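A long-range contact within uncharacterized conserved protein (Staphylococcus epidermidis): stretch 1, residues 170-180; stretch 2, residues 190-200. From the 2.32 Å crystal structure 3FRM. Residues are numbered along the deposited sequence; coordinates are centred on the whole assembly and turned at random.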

ATOM      1  N   TYR A 170      20.351 -16.059  -2.953  1.00 13.66           N
ATOM      2  CA  TYR A 170      20.540 -16.695  -4.244  1.00 15.14           C
ATOM      3  C   TYR A 170      19.636 -17.879  -4.365  1.00 16.18           C
ATOM      4  O   TYR A 170      19.500 -18.673  -3.421  1.00 15.26           O
ATOM      5  N   VAL A 171      19.061 -18.014  -5.561  1.00 17.46           N
ATOM      6  CA  VAL A 171      18.414 -19.263  -5.996  1.00 17.02           C
ATOM      7  C   VAL A 171      19.168 -19.693  -7.231  1.00 18.24           C
ATOM      8  O   VAL A 171      19.384 -18.879  -8.164  1.00 18.61           O
ATOM      9  N   ASN A 172      19.569 -20.970  -7.227  1.00 19.60           N
ATOM     10  CA  ASN A 172      20.477 -21.571  -8.215  1.00 20.49           C
ATOM     11  C   ASN A 172      21.647 -20.655  -8.576  1.00 20.69           C
ATOM     12  O   ASN A 172      21.822 -20.387  -9.763  1.00 21.22           O
ATOM     13  N   HIS A 173      22.431 -20.171  -7.598  1.00 20.45           N
ATOM     14  CA  HIS A 173      23.590 -19.235  -7.865  1.00 20.65           C
ATOM     15  C   HIS A 173      23.254 -17.921  -8.586  1.00 21.18           C
ATOM     16  O   HIS A 173      24.141 -17.233  -9.077  1.00 21.59           O
ATOM     17  N   GLN A 174      21.984 -17.547  -8.635  1.00 21.49           N
ATOM     18  CA  GLN A 174      21.627 -16.279  -9.255  1.00 21.17           C
ATOM     19  C   GLN A 174      21.138 -15.333  -8.130  1.00 20.95           C
ATOM     20  O   GLN A 174      20.285 -15.715  -7.318  1.00 20.04           O
ATOM     21  N   PRO A 175      21.719 -14.116  -8.040  1.00 20.60           N
ATOM     22  CA  PRO A 175      21.248 -13.268  -6.944  1.00 20.48           C
ATOM     23  C   PRO A 175      19.818 -12.780  -7.221  1.00 20.15           C
ATOM     24  O   PRO A 175      19.482 -12.463  -8.347  1.00 20.20           O
ATOM     25  N   VAL A 176      19.002 -12.724  -6.184  1.00 19.54           N
ATOM     26  CA  VAL A 176      17.571 -12.631  -6.338  1.00 19.79           C
ATOM     27  C   VAL A 176      16.813 -11.754  -5.271  1.00 18.78           C
ATOM     28  O   VAL A 176      15.727 -11.253  -5.539  1.00 18.95           O
ATOM     29  N   GLY A 177      17.405 -11.567  -4.090  1.00 18.16           N
ATOM     30  CA  GLY A 177      16.780 -10.847  -2.955  1.00 16.35           C
ATOM     31  C   GLY A 177      17.814 -10.049  -2.167  1.00 14.85           C
ATOM     32  O   GLY A 177      18.947 -10.494  -2.001  1.00 16.03           O
ATOM     33  N   ILE A 178      17.457  -8.872  -1.674  1.00 13.56           N
ATOM     34  CA  ILE A 178      18.397  -8.138  -0.820  1.00 13.26           C
ATOM     35  C   ILE A 178      17.725  -7.502   0.403  1.00 14.92           C
ATOM     36  O   ILE A 178      16.481  -7.330   0.460  1.00 16.42           O
ATOM     37  N   VAL A 179      18.518  -7.163   1.414  1.00 15.51           N
ATOM     38  CA  VAL A 179      17.956  -6.351   2.482  1.00 16.61           C
ATOM     39  C   VAL A 179      19.124  -5.774   3.212  1.00 18.21           C
ATOM     40  O   VAL A 179      20.180  -6.383   3.216  1.00 19.10           O
ATOM     41  N   ASP A 180      18.915  -4.600   3.783  1.00 20.25           N
ATOM     42  CA  ASP A 180      19.804  -3.948   4.738  1.00 22.62           C
ATOM     43  C   ASP A 180      19.301  -4.126   6.168  1.00 23.20           C
ATOM     44  O   ASP A 180      18.106  -4.082   6.412  1.00 22.09           O
ATOM     45  N   ILE A 190      15.119  -3.393   9.440  1.00 21.69           N
ATOM     46  CA  ILE A 190      15.357  -3.701   8.062  1.00 22.45           C
ATOM     47  C   ILE A 190      15.006  -2.496   7.184  1.00 22.86           C
ATOM     48  O   ILE A 190      14.256  -1.608   7.579  1.00 22.34           O
ATOM     49  N   ASP A 191      15.603  -2.460   6.008  1.00 22.19           N
ATOM     50  CA  ASP A 191      15.415  -1.377   5.113  1.00 22.39           C
ATOM     51  C   ASP A 191      15.867  -1.863   3.748  1.00 21.89           C
ATOM     52  O   ASP A 191      16.786  -2.677   3.634  1.00 21.15           O
ATOM     53  N   GLY A 192      15.208  -1.375   2.707  1.00 21.67           N
ATOM     54  CA  GLY A 192      15.669  -1.621   1.340  1.00 22.59           C
ATOM     55  C   GLY A 192      15.402  -3.050   0.925  1.00 22.43           C
ATOM     56  O   GLY A 192      16.089  -3.573   0.069  1.00 22.02           O
ATOM     57  N   PHE A 193      14.397  -3.690   1.543  1.00 22.02           N
ATOM     58  CA  PHE A 193      14.108  -5.073   1.224  1.00 20.52           C
ATOM     59  C   PHE A 193      13.552  -5.214  -0.203  1.00 20.52           C
ATOM     60  O   PHE A 193      12.661  -4.495  -0.594  1.00 21.37           O
ATOM     61  N   GLY A 194      14.067  -6.131  -0.995  1.00 19.86           N
ATOM     62  CA  GLY A 194      13.355  -6.435  -2.222  1.00 19.60           C
ATOM     63  C   GLY A 194      13.760  -7.746  -2.862  1.00 20.81           C
ATOM     64  O   GLY A 194      14.907  -8.219  -2.734  1.00 20.90           O
ATOM     65  N   VAL A 195      12.810  -8.324  -3.576  1.00 20.42           N
ATOM     66  CA  VAL A 195      12.997  -9.560  -4.279  1.00 19.75           C
ATOM     67  C   VAL A 195      12.660  -9.263  -5.744  1.00 20.37           C
ATOM     68  O   VAL A 195      11.714  -8.556  -6.027  1.00 20.58           O
ATOM     69  N   LEU A 196      13.422  -9.805  -6.680  1.00 21.38           N
ATOM     70  CA  LEU A 196      13.181  -9.566  -8.115  1.00 21.58           C
ATOM     71  C   LEU A 196      11.790 -10.068  -8.474  1.00 22.47           C
ATOM     72  O   LEU A 196      11.337 -11.108  -7.951  1.00 20.77           O
ATOM     73  N   GLU A 197      11.144  -9.367  -9.412  1.00 23.80           N
ATOM     74  CA  GLU A 197       9.737  -9.597  -9.678  1.00 26.09           C
ATOM     75  C   GLU A 197       9.464 -11.064  -9.952  1.00 26.42           C
ATOM     76  O   GLU A 197       8.692 -11.728  -9.231  1.00 27.01           O
ATOM     77  N   GLU A 198      10.132 -11.570 -10.969  1.00 25.81           N
ATOM     78  CA  GLU A 198      10.025 -12.972 -11.332  1.00 25.65           C
ATOM     79  C   GLU A 198      10.193 -13.968 -10.164  1.00 24.35           C
ATOM     80  O   GLU A 198       9.756 -15.115 -10.241  1.00 24.78           O
ATOM     81  N   PHE A 199      10.784 -13.552  -9.064  1.00 22.97           N
ATOM     82  CA  PHE A 199      10.969 -14.503  -7.980  1.00 20.62           C
ATOM     83  C   PHE A 199      10.119 -14.190  -6.773  1.00 19.68           C
ATOM     84  O   PHE A 199      10.362 -14.707  -5.670  1.00 19.50           O
ATOM     85  N   GLN A 200       9.093 -13.383  -6.972  1.00 18.13           N
ATOM     86  CA  GLN A 200       8.199 -13.088  -5.879  1.00 17.41           C
ATOM     87  C   GLN A 200       7.099 -14.173  -5.658  1.00 17.37           C
ATOM     88  O   GLN A 200       6.837 -15.045  -6.510  1.00 16.52           O
TER

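Side-chain packing between two antiparallel segments, residues 170-180 and 190-200, which together bury 624 Å². The backbone sets the frame: Ile-178 and Gly-194 form a hydrogen-bonded pair (Ile-178 N to Gly-194 O 2.8 Å, Gly-194 N to Ile-178 O 3.1 Å), as do Asp-180 and Asp-191 (Asp-180 N to Asp-191 O 2.9 Å, Asp-191 N to Asp-180 O 3.0 Å), and Leu-196 N donates to Val-176 O at 3.0 Å. Between the two pairs the register slips by one residue, a beta bulge, where Gly-192 turns the corner with a positive phi of 73°.

The tightest apolar packing lies beyond the strand of the second segment. Phe-199 (chi1 -73°, m; chi2 -86°) points toward the first segment and lays one ring face against Val-176. Val-176 CG2 sits 3.5 Å from the centroid of the Phe-199 ring, 22° off its normal, a CH-pi contact whose closest atoms are Val-176 CG2 and Phe-199 CD2 at 3.3 Å. Val-176 holds chi1 at 132°, between wells; in this setting CG2 also reaches Leu-196 CD1 at 3.9 Å, so one methyl serves both neighbours. Leu-196 (m, then t) points toward the first segment and brings its CD1 to 3.6 Å from Pro-175 O. Farther along the Phe-199 ring, Gln-174, extended with chi1 and chi2 both t, places NE2 3.6 Å from Phe-199 CZ, a contact without a hydrogen bond. Val-171 (t) adds a looser touch, its CB 4.4 Å from Phe-199 CE1.

At the other end, Val-179 (chi1 59°, p) directs CG2 into the bulge region, 3.7 Å from Ile-190 CB and 3.9 Å from Phe-193 CB. The same methyl is thus shared by Ile-190 (p, then t) and Phe-193 (chi1 171°, t; chi2 105°), with CB the nearest atom of each.

Ile-178 and Asp-180 lie on the same face of the sheet as Asp-191. Ile-178 (p, then t) has Gly-194 as its bridge partner, so no side chain stands opposite it in that pair. Asp-180 (m) and Asp-191 (t) approach through their CB atoms at 4.3 Å, while their carboxylates diverge; Asp-180 OD2 is hydrogen-bonded elsewhere in the structure. On the other face, Val-195 (t) stands across from Gly-177, which offers no side chain to meet it.

No side-chain hydrogen bond or salt bridge links the segments. Gln-200 instead folds back within its own segment, NE2 donating to Val-195 O at 2.8 Å.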

ATOM      1  CB  TYR A 170      21.976 -17.203  -4.455  1.00 14.68           C
ATOM      2  CG  TYR A 170      23.067 -16.166  -4.397  1.00 15.04           C
ATOM      3  CD1 TYR A 170      23.774 -15.809  -5.555  1.00 16.07           C
ATOM      4  CD2 TYR A 170      23.409 -15.544  -3.193  1.00 15.90           C
ATOM      5  CE1 TYR A 170      24.785 -14.849  -5.540  1.00 13.25           C
ATOM      6  CE2 TYR A 170      24.423 -14.566  -3.160  1.00 17.33           C
ATOM      7  CZ  TYR A 170      25.119 -14.245  -4.341  1.00 15.28           C
ATOM      8  OH  TYR A 170      26.142 -13.330  -4.306  1.00 14.05           O
ATOM      9  CB  VAL A 171      16.909 -19.065  -6.299  1.00 16.62           C
ATOM     10  CG1 VAL A 171      16.275 -20.380  -6.719  1.00 14.96           C
ATOM     11  CG2 VAL A 171      16.232 -18.528  -5.081  1.00 12.78           C
ATOM     12  CB  ASN A 172      19.756 -21.943  -9.537  1.00 20.83           C
ATOM     13  CG  ASN A 172      18.274 -22.254  -9.362  1.00 22.88           C
ATOM     14  OD1 ASN A 172      17.890 -23.384  -9.062  1.00 25.32           O
ATOM     15  ND2 ASN A 172      17.433 -21.258  -9.591  1.00 25.33           N
ATOM     16  CB  HIS A 173      24.763 -19.920  -8.603  1.00 19.87           C
ATOM     17  CG  HIS A 173      25.076 -21.273  -8.073  1.00 19.55           C
ATOM     18  ND1 HIS A 173      24.541 -22.418  -8.617  1.00 21.01           N
ATOM     19  CD2 HIS A 173      25.786 -21.664  -6.992  1.00 19.24           C
ATOM     20  CE1 HIS A 173      24.940 -23.467  -7.917  1.00 20.33           C
ATOM     21  NE2 HIS A 173      25.692 -23.033  -6.921  1.00 21.19           N
ATOM     22  CB  GLN A 174      20.597 -16.529 -10.367  1.00 21.50           C
ATOM     23  CG  GLN A 174      19.909 -15.284 -10.980  1.00 25.66           C
ATOM     24  CD  GLN A 174      18.574 -15.579 -11.736  1.00 27.41           C
ATOM     25  OE1 GLN A 174      17.892 -14.647 -12.216  1.00 28.79           O
ATOM     26  NE2 GLN A 174      18.212 -16.860 -11.840  1.00 26.04           N
ATOM     27  CB  PRO A 175      22.233 -12.121  -6.938  1.00 20.46           C
ATOM     28  CG  PRO A 175      22.733 -12.032  -8.367  1.00 21.81           C
ATOM     29  CD  PRO A 175      22.663 -13.423  -8.939  1.00 20.35           C
ATOM     30  CB  VAL A 176      17.056 -14.063  -6.414  1.00 20.25           C
ATOM     31  CG1 VAL A 176      15.864 -14.316  -5.495  1.00 22.76           C
ATOM     32  CG2 VAL A 176      16.826 -14.466  -7.868  1.00 21.35           C
ATOM     33  CB  ILE A 178      19.274  -7.078  -1.637  1.00 12.59           C
ATOM     34  CG1 ILE A 178      18.368  -6.024  -2.265  1.00 11.49           C
ATOM     35  CG2 ILE A 178      20.158  -7.787  -2.729  1.00  7.42           C
ATOM     36  CD1 ILE A 178      19.193  -4.874  -3.017  1.00 12.96           C
ATOM     37  CB  VAL A 179      17.030  -7.201   3.436  1.00 16.64           C
ATOM     38  CG1 VAL A 179      17.817  -8.427   4.107  1.00 12.51           C
ATOM     39  CG2 VAL A 179      16.308  -6.316   4.442  1.00 15.00           C
ATOM     40  CB  ASP A 180      19.764  -2.462   4.490  1.00 22.55           C
ATOM     41  CG  ASP A 180      20.355  -2.109   3.192  1.00 26.99           C
ATOM     42  OD1 ASP A 180      20.741  -0.938   3.034  1.00 36.34           O
ATOM     43  OD2 ASP A 180      20.482  -3.007   2.330  1.00 34.09           O
ATOM     44  CB  ILE A 190      14.727  -5.045   7.588  1.00 22.62           C
ATOM     45  CG1 ILE A 190      13.245  -5.138   7.857  1.00 24.37           C
ATOM     46  CG2 ILE A 190      15.342  -6.237   8.340  1.00 23.86           C
ATOM     47  CD1 ILE A 190      12.526  -6.168   6.981  1.00 22.48           C
ATOM     48  CB  ASP A 191      16.294  -0.200   5.560  1.00 23.46           C
ATOM     49  CG  ASP A 191      15.989   1.075   4.812  1.00 27.41           C
ATOM     50  OD1 ASP A 191      16.952   1.669   4.255  1.00 36.45           O
ATOM     51  OD2 ASP A 191      14.803   1.485   4.744  1.00 32.00           O
ATOM     52  CB  PHE A 193      13.166  -5.660   2.254  1.00 19.90           C
ATOM     53  CG  PHE A 193      12.647  -7.001   1.880  1.00 20.10           C
ATOM     54  CD1 PHE A 193      13.135  -8.146   2.497  1.00 20.45           C
ATOM     55  CD2 PHE A 193      11.679  -7.130   0.883  1.00 19.34           C
ATOM     56  CE1 PHE A 193      12.639  -9.391   2.160  1.00 20.14           C
ATOM     57  CE2 PHE A 193      11.220  -8.372   0.491  1.00 20.63           C
ATOM     58  CZ  PHE A 193      11.706  -9.517   1.127  1.00 19.94           C
ATOM     59  CB  VAL A 195      12.051 -10.606  -3.687  1.00 19.13           C
ATOM     60  CG1 VAL A 195      12.100 -11.903  -4.459  1.00 17.24           C
ATOM     61  CG2 VAL A 195      12.402 -10.872  -2.228  1.00 18.63           C
ATOM     62  CB  LEU A 196      14.195 -10.354  -8.974  1.00 20.96           C
ATOM     63  CG  LEU A 196      15.681 -10.099  -8.834  1.00 19.54           C
ATOM     64  CD1 LEU A 196      16.460 -11.081  -9.706  1.00 17.39           C
ATOM     65  CD2 LEU A 196      15.973  -8.619  -9.267  1.00 21.07           C
ATOM     66  CB  GLU A 197       9.242  -8.758 -10.828  1.00 26.77           C
ATOM     67  CG  GLU A 197       7.857  -8.137 -10.581  1.00 30.63           C
ATOM     68  CD  GLU A 197       7.234  -7.503 -11.851  1.00 38.04           C
ATOM     69  OE1 GLU A 197       7.919  -6.740 -12.606  1.00 38.23           O
ATOM     70  OE2 GLU A 197       6.031  -7.773 -12.084  1.00 40.90           O
ATOM     71  CB  GLU A 198      10.981 -13.285 -12.491  1.00 25.79           C
ATOM     72  CG  GLU A 198      12.416 -12.865 -12.240  1.00 29.67           C
ATOM     73  CD  GLU A 198      12.772 -11.454 -12.763  1.00 35.03           C
ATOM     74  OE1 GLU A 198      13.644 -11.394 -13.660  1.00 38.65           O
ATOM     75  OE2 GLU A 198      12.218 -10.411 -12.295  1.00 36.49           O
ATOM     76  CB  PHE A 199      12.433 -14.592  -7.584  1.00 20.87           C
ATOM     77  CG  PHE A 199      13.304 -15.332  -8.587  1.00 20.02           C
ATOM     78  CD1 PHE A 199      13.426 -16.710  -8.529  1.00 18.24           C
ATOM     79  CD2 PHE A 199      13.999 -14.636  -9.556  1.00 19.18           C
ATOM     80  CE1 PHE A 199      14.239 -17.393  -9.431  1.00 21.68           C
ATOM     81  CE2 PHE A 199      14.819 -15.307 -10.486  1.00 20.25           C
ATOM     82  CZ  PHE A 199      14.940 -16.684 -10.429  1.00 17.75           C
ATOM     83  CB  GLN A 200       7.616 -11.695  -6.040  1.00 18.25           C
ATOM     84  CG  GLN A 200       8.693 -10.591  -6.107  1.00 18.75           C
ATOM     85  CD  GLN A 200       8.118  -9.191  -6.218  1.00 26.13           C
ATOM     86  OE1 GLN A 200       6.920  -9.010  -6.380  1.00 28.65           O
ATOM     87  NE2 GLN A 200       8.984  -8.174  -6.127  1.00 28.67           N
TER